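Local coordinates for probable conserved lipoprotein LPPA (Mycobacterium tuberculosis, PDB 2V7S), which is of unknown function but is a putative membrane-anchored lipoprotein of a family confined to pathogenic mycobacteria, at residues Val120-Phe126 / Gln175-Leu181; Ala135-Arg139 / Asp161-Gln165. All coordinates share one frame; numbering follows the deposited sequence.

Contact 1 of 2, residues Val120-Phe126 / Gln175-Leu181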
loop_
_atom_site.group_PDB
_atom_site.type_symbol
_atom_site.label_atom_id
_atom_site.label_comp_id
_atom_site.label_asym_id
_atom_site.label_seq_id
_atom_site.Cartn_x
_atom_site.Cartn_y
_atom_site.Cartn_z
ATOM N N VAL A 120 22.073 20.791 -16.395
ATOM C CA VAL A 120 22.511 21.946 -17.151
ATOM C C VAL A 120 23.482 22.706 -16.247
ATOM O O VAL A 120 23.162 22.933 -15.074
ATOM C CB VAL A 120 21.328 22.846 -17.535
ATOM C CG1 VAL A 120 21.830 24.250 -17.925
ATOM C CG2 VAL A 120 20.505 22.231 -18.723
HETATM N N MSE A 121 24.665 23.058 -16.777
HETATM C CA MSE A 121 25.640 23.884 -16.053
HETATM C C MSE A 121 25.781 25.248 -16.741
HETATM O O MSE A 121 26.099 25.288 -17.936
HETATM C CB MSE A 121 27.002 23.211 -16.141
HETATM C CG MSE A 121 28.119 24.046 -15.527
HETATM SE SE MSE A 121 28.031 23.870 -13.598
HETATM C CE MSE A 121 28.589 21.954 -13.510
ATOM N N PHE A 122 25.614 26.357 -16.013
ATOM C CA PHE A 122 25.755 27.682 -16.659
ATOM C C PHE A 122 27.229 28.112 -16.577
ATOM O O PHE A 122 27.947 27.663 -15.702
ATOM C CB PHE A 122 24.820 28.739 -16.044
ATOM C CG PHE A 122 23.348 28.471 -16.324
ATOM C CD1 PHE A 122 22.570 27.797 -15.388
ATOM C CD2 PHE A 122 22.768 28.890 -17.518
ATOM C CE1 PHE A 122 21.208 27.525 -15.650
ATOM C CE2 PHE A 122 21.395 28.602 -17.812
ATOM C CZ PHE A 122 20.633 27.935 -16.827
ATOM N N GLY A 123 27.672 28.916 -17.533
ATOM C CA GLY A 123 29.074 29.325 -17.623
ATOM C C GLY A 123 29.419 30.318 -16.531
ATOM O O GLY A 123 30.455 30.181 -15.830
ATOM N N ALA A 124 28.568 31.322 -16.388
ATOM C CA ALA A 124 28.786 32.402 -15.416
ATOM C C ALA A 124 27.802 32.294 -14.259
ATOM O O ALA A 124 26.699 31.703 -14.415
ATOM C CB ALA A 124 28.635 33.762 -16.095
ATOM N N THR A 125 28.168 32.859 -13.109
ATOM C CA THR A 125 27.179 32.959 -12.033
ATOM C C THR A 125 26.249 34.152 -12.344
ATOM O O THR A 125 26.619 35.049 -13.114
ATOM C CB THR A 125 27.833 33.101 -10.651
ATOM O OG1 THR A 125 28.693 34.232 -10.627
ATOM C CG2 THR A 125 28.663 31.845 -10.325
ATOM N N PHE A 126 25.083 34.158 -11.717
ATOM C CA PHE A 126 24.077 35.194 -11.915
ATOM C C PHE A 126 24.208 36.228 -10.808
ATOM O O PHE A 126 24.439 35.868 -9.651
ATOM C CB PHE A 126 22.685 34.557 -11.799
ATOM C CG PHE A 126 22.369 33.574 -12.885
ATOM C CD1 PHE A 126 22.582 32.217 -12.701
ATOM C CD2 PHE A 126 21.794 33.999 -14.093
ATOM C CE1 PHE A 126 22.261 31.287 -13.714
ATOM C CE2 PHE A 126 21.492 33.071 -15.122
ATOM C CZ PHE A 126 21.724 31.702 -14.917
ATOM N N GLN A 175 22.460 28.098 -7.251
ATOM C CA GLN A 175 23.785 28.645 -7.410
ATOM C C GLN A 175 24.415 28.768 -6.057
ATOM O O GLN A 175 23.898 29.494 -5.193
ATOM C CB GLN A 175 23.722 30.028 -8.035
ATOM C CG GLN A 175 25.079 30.785 -8.045
ATOM C CD GLN A 175 24.959 32.132 -8.725
ATOM O OE1 GLN A 175 25.161 33.211 -8.122
ATOM N NE2 GLN A 175 24.622 32.088 -9.956
ATOM N N ILE A 176 25.524 28.071 -5.872
ATOM C CA ILE A 176 26.350 28.308 -4.729
ATOM C C ILE A 176 27.672 28.916 -5.246
ATOM O O ILE A 176 27.861 30.161 -5.214
ATOM C CB ILE A 176 26.560 27.000 -3.887
ATOM C CG1 ILE A 176 25.232 26.269 -3.670
ATOM C CG2 ILE A 176 27.290 27.295 -2.558
ATOM C CD1 ILE A 176 24.227 27.064 -2.889
ATOM N N LYS A 177 28.579 28.047 -5.700
ATOM C CA LYS A 177 29.853 28.486 -6.296
ATOM C C LYS A 177 29.692 28.622 -7.816
ATOM O O LYS A 177 30.373 29.426 -8.465
ATOM C CB LYS A 177 30.975 27.505 -5.923
ATOM C CG LYS A 177 31.212 27.438 -4.428
ATOM C CD LYS A 177 32.454 26.649 -4.065
ATOM C CE LYS A 177 32.711 26.732 -2.575
ATOM N NZ LYS A 177 34.177 26.784 -2.295
ATOM N N PHE A 178 28.757 27.858 -8.370
ATOM C CA PHE A 178 28.456 27.854 -9.820
ATOM C C PHE A 178 26.964 27.555 -9.920
ATOM O O PHE A 178 26.394 27.063 -8.947
ATOM C CB PHE A 178 29.283 26.794 -10.576
ATOM C CG PHE A 178 29.204 25.393 -9.977
ATOM C CD1 PHE A 178 30.062 25.019 -8.976
ATOM C CD2 PHE A 178 28.254 24.464 -10.448
ATOM C CE1 PHE A 178 29.982 23.747 -8.390
ATOM C CE2 PHE A 178 28.181 23.169 -9.894
ATOM C CZ PHE A 178 29.023 22.824 -8.846
ATOM N N ALA A 179 26.340 27.862 -11.065
ATOM C CA ALA A 179 24.910 27.722 -11.223
ATOM C C ALA A 179 24.482 26.533 -12.081
ATOM O O ALA A 179 25.068 26.271 -13.133
ATOM C CB ALA A 179 24.302 29.010 -11.769
ATOM N N THR A 180 23.452 25.820 -11.618
ATOM C CA THR A 180 22.937 24.675 -12.356
ATOM C C THR A 180 21.434 24.806 -12.474
ATOM O O THR A 180 20.803 25.519 -11.698
ATOM C CB THR A 180 23.286 23.342 -11.629
ATOM O OG1 THR A 180 22.775 23.374 -10.279
ATOM C CG2 THR A 180 24.808 23.126 -11.586
ATOM N N LEU A 181 20.873 24.117 -13.464
ATOM C CA LEU A 181 19.465 23.888 -13.560
ATOM C C LEU A 181 19.214 22.372 -13.514
ATOM O O LEU A 181 19.828 21.591 -14.295
ATOM C CB LEU A 181 18.942 24.469 -14.919
ATOM C CG LEU A 181 17.548 24.080 -15.380
ATOM C CD1 LEU A 181 16.496 24.657 -14.406
ATOM C CD2 LEU A 181 17.242 24.551 -16.841
HETATM O O HOH W 1 27.706 29.131 -12.985
#

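Contact 2 of 2, residues Ala135-Arg139 / Asp161-Gln165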
loop_
_atom_site.group_PDB
_atom_site.type_symbol
_atom_site.label_atom_id
_atom_site.label_comp_id
_atom_site.label_asym_id
_atom_site.label_seq_id
_atom_site.Cartn_x
_atom_site.Cartn_y
_atom_site.Cartn_z
ATOM N N ALA A 135 14.981 32.981 -13.064
ATOM C CA ALA A 135 13.953 32.314 -12.238
ATOM C C ALA A 135 12.527 32.497 -12.843
ATOM O O ALA A 135 11.684 31.601 -12.763
ATOM C CB ALA A 135 13.995 32.851 -10.795
ATOM N N ASN A 136 12.272 33.682 -13.409
ATOM C CA ASN A 136 11.011 33.949 -14.091
ATOM C C ASN A 136 10.849 33.058 -15.323
ATOM O O ASN A 136 9.760 32.583 -15.636
ATOM C CB ASN A 136 10.894 35.414 -14.506
ATOM C CG ASN A 136 9.513 35.739 -15.039
ATOM O OD1 ASN A 136 8.518 35.518 -14.348
ATOM N ND2 ASN A 136 9.437 36.204 -16.298
ATOM N N ILE A 137 11.943 32.828 -16.021
ATOM C CA ILE A 137 11.897 31.938 -17.167
ATOM C C ILE A 137 11.622 30.504 -16.715
ATOM O O ILE A 137 10.785 29.822 -17.304
ATOM C CB ILE A 137 13.189 32.042 -18.025
ATOM C CG1 ILE A 137 13.250 33.409 -18.708
ATOM C CG2 ILE A 137 13.227 30.937 -19.079
ATOM C CD1 ILE A 137 14.706 33.863 -19.046
ATOM N N VAL A 138 12.298 30.066 -15.649
ATOM C CA VAL A 138 12.040 28.718 -15.082
ATOM C C VAL A 138 10.569 28.614 -14.683
ATOM O O VAL A 138 9.894 27.623 -14.995
ATOM C CB VAL A 138 12.959 28.373 -13.856
ATOM C CG1 VAL A 138 12.608 27.014 -13.264
ATOM C CG2 VAL A 138 14.443 28.379 -14.237
ATOM N N ARG A 139 10.067 29.651 -14.001
ATOM C CA ARG A 139 8.669 29.679 -13.603
ATOM C C ARG A 139 7.720 29.523 -14.775
ATOM O O ARG A 139 6.786 28.745 -14.687
ATOM C CB ARG A 139 8.343 30.961 -12.840
ATOM C CG ARG A 139 6.911 31.012 -12.303
ATOM C CD ARG A 139 6.564 32.391 -11.775
ATOM N NE ARG A 139 6.488 33.382 -12.843
ATOM C CZ ARG A 139 5.511 33.436 -13.748
ATOM N NH1 ARG A 139 5.526 34.385 -14.675
ATOM N NH2 ARG A 139 4.527 32.533 -13.739
ATOM N N ASP A 161 18.830 30.349 -4.833
ATOM C CA ASP A 161 18.050 29.137 -5.034
ATOM C C ASP A 161 16.658 29.567 -5.466
ATOM O O ASP A 161 16.088 30.515 -4.889
ATOM C CB ASP A 161 17.954 28.389 -3.723
ATOM C CG ASP A 161 17.372 27.013 -3.879
ATOM O OD1 ASP A 161 17.210 26.534 -5.026
ATOM O OD2 ASP A 161 17.108 26.396 -2.838
ATOM N N TYR A 162 16.150 28.903 -6.488
ATOM C CA TYR A 162 14.779 29.064 -6.914
ATOM C C TYR A 162 14.250 27.685 -7.202
ATOM O O TYR A 162 14.781 26.975 -8.056
ATOM C CB TYR A 162 14.640 29.963 -8.165
ATOM C CG TYR A 162 13.200 30.054 -8.613
ATOM C CD1 TYR A 162 12.753 29.327 -9.707
ATOM C CD2 TYR A 162 12.270 30.834 -7.905
ATOM C CE1 TYR A 162 11.425 29.366 -10.115
ATOM C CE2 TYR A 162 10.919 30.882 -8.313
ATOM C CZ TYR A 162 10.525 30.148 -9.423
ATOM O OH TYR A 162 9.224 30.132 -9.861
ATOM N N ASP A 163 13.177 27.304 -6.511
ATOM C CA ASP A 163 12.648 25.957 -6.706
ATOM C C ASP A 163 11.132 26.100 -6.926
ATOM O O ASP A 163 10.481 26.876 -6.220
ATOM C CB ASP A 163 12.981 25.134 -5.457
ATOM C CG ASP A 163 12.648 23.656 -5.602
ATOM O OD1 ASP A 163 11.470 23.297 -5.435
ATOM O OD2 ASP A 163 13.581 22.850 -5.846
ATOM N N VAL A 164 10.598 25.406 -7.927
ATOM C CA VAL A 164 9.157 25.407 -8.193
ATOM C C VAL A 164 8.708 23.963 -8.477
ATOM O O VAL A 164 9.357 23.215 -9.280
ATOM C CB VAL A 164 8.738 26.466 -9.282
ATOM C CG1 VAL A 164 9.379 26.201 -10.638
ATOM C CG2 VAL A 164 7.180 26.569 -9.422
ATOM N N GLN A 165 7.644 23.555 -7.768
ATOM C CA GLN A 165 7.156 22.181 -7.830
ATOM C C GLN A 165 5.648 22.135 -7.987
ATOM O O GLN A 165 4.942 23.094 -7.711
ATOM C CB GLN A 165 7.469 21.414 -6.542
ATOM C CG GLN A 165 8.868 21.459 -6.040
ATOM C CD GLN A 165 8.957 20.831 -4.672
ATOM O OE1 GLN A 165 8.008 20.172 -4.227
ATOM N NE2 GLN A 165 10.090 21.006 -4.004
#

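Contact 1 of 2, residues Val120-Phe126 / Gln175-Leu181
Met121 points to one face of the sheet with Thr180, and its selenium meets the ring of Phe178, just before strand 179-184. Met121 is a selenomethionine. Its CG lies anti to the backbone N (chi1 175°), and the chain then bends at chi2 and chi3. This curls the selenium back to the Phe178 ring, 4.3 Å from SE to the ring centroid. The approach is oblique to the ring. It is a Met-aromatic contact, and the Thr180 methyl CG2 also lies beside the selenium.

On the other face, Val120 and Leu181 lie side by side and point the same way, with 3.9 Å between their CB atoms. Phe122 CE1 packs obliquely on Leu181 CB at the same distance of 3.9 Å. Phe126 sets CZ over the centre of the Phe122 ring, while Phe122 CD1 lies at the edge of the Phe126 ring. Ala179 CB also reaches the Phe126 edge, 3.6 Å from CE1.

Strands 120-122 and 179-184 are antiparallel neighbours in the six-stranded sheet. Val120 and Leu181 form a hydrogen-bonded pair, and Met121 and Thr180 a non-hydrogen-bonded one. Phe122 N gives a nearly straight bond to Ala179 O (2.9 Å, 176° at the hydrogen). Beyond this pair the two segments separate, and a water joins them, accepting from Ala179 N at 2.7 Å and donating to Phe122 O, and more weakly to Ala124 O.

The Gln175 chain extends to the backbone of Phe126, its amide plane 11° from the Phe126 ring plane. Thr125 CG2 touches Lys177 O at 3.5 Å. Helix 59-80 covers Val120, Leu181 and Phe126.

Contact 2 of 2, residues Ala135-Arg139 / Asp161-Gln165
Ala135 CB sits over one face of the Tyr162 ring in a CH-pi contact, 3.9 Å from the ring centroid. The methyl is displaced toward the CG side of the ring, 3.6 Å from CG itself. Tyr162 has CG anti to its own N (chi1 177°), which carries the ring out from the strand to the helix.

Further van der Waals packing comes from Val138 and Arg139. Val138 CG1 meets the ring edge at Tyr162 CE1 (4.1 Å) and also touches the Val164 methyl CG1 (4.2 Å). The Tyr162 hydroxyl passes close to the aliphatic part of Arg139, 3.2 Å from OH to CB. Helix 128-143 packs on one face of the antiparallel sheet; segment 135-139 runs nearly parallel to strand segment 161-165, 10° between their directions. Tyr162 and Val164, two residues apart, both point to the helix. Phe171 of the next strand packs on both Val138 and Val164.

The hydrogen bonds run within the helix or to residues outside. Tyr162 OH bonds Glu150 of strand 149-151. The Arg139 chain bends at chi3 (68°), and its guanidinium turns back along the helix. There NH1 bonds Asn136 OD1 at 3.2 Å, and NE adds a weak bond to the same oxygen. The guanidinium plane stands nearly perpendicular to the tyrosine ring.

How the contacts relate
From the N terminus, the chain first enters contact 1 at strand 120-122. It turns through 123-126 into helix 128-143, which supplies the helical side of contact 2. After strand 149-151, strand 160-166 returns to that helix and closes the shorter loop, with 21 residues between the segments. Strand 169-175 then leads to 175-181, where contact 1 closes the longer loop of 48 residues. Contact 2 therefore lies wholly within the span of contact 1. Contact 1 joins two neighbouring strands, while contact 2 fixes the helix to the same sheet farther across. They touch where Leu181 CD1 packs against Val138 CG2 at 4.3 Å.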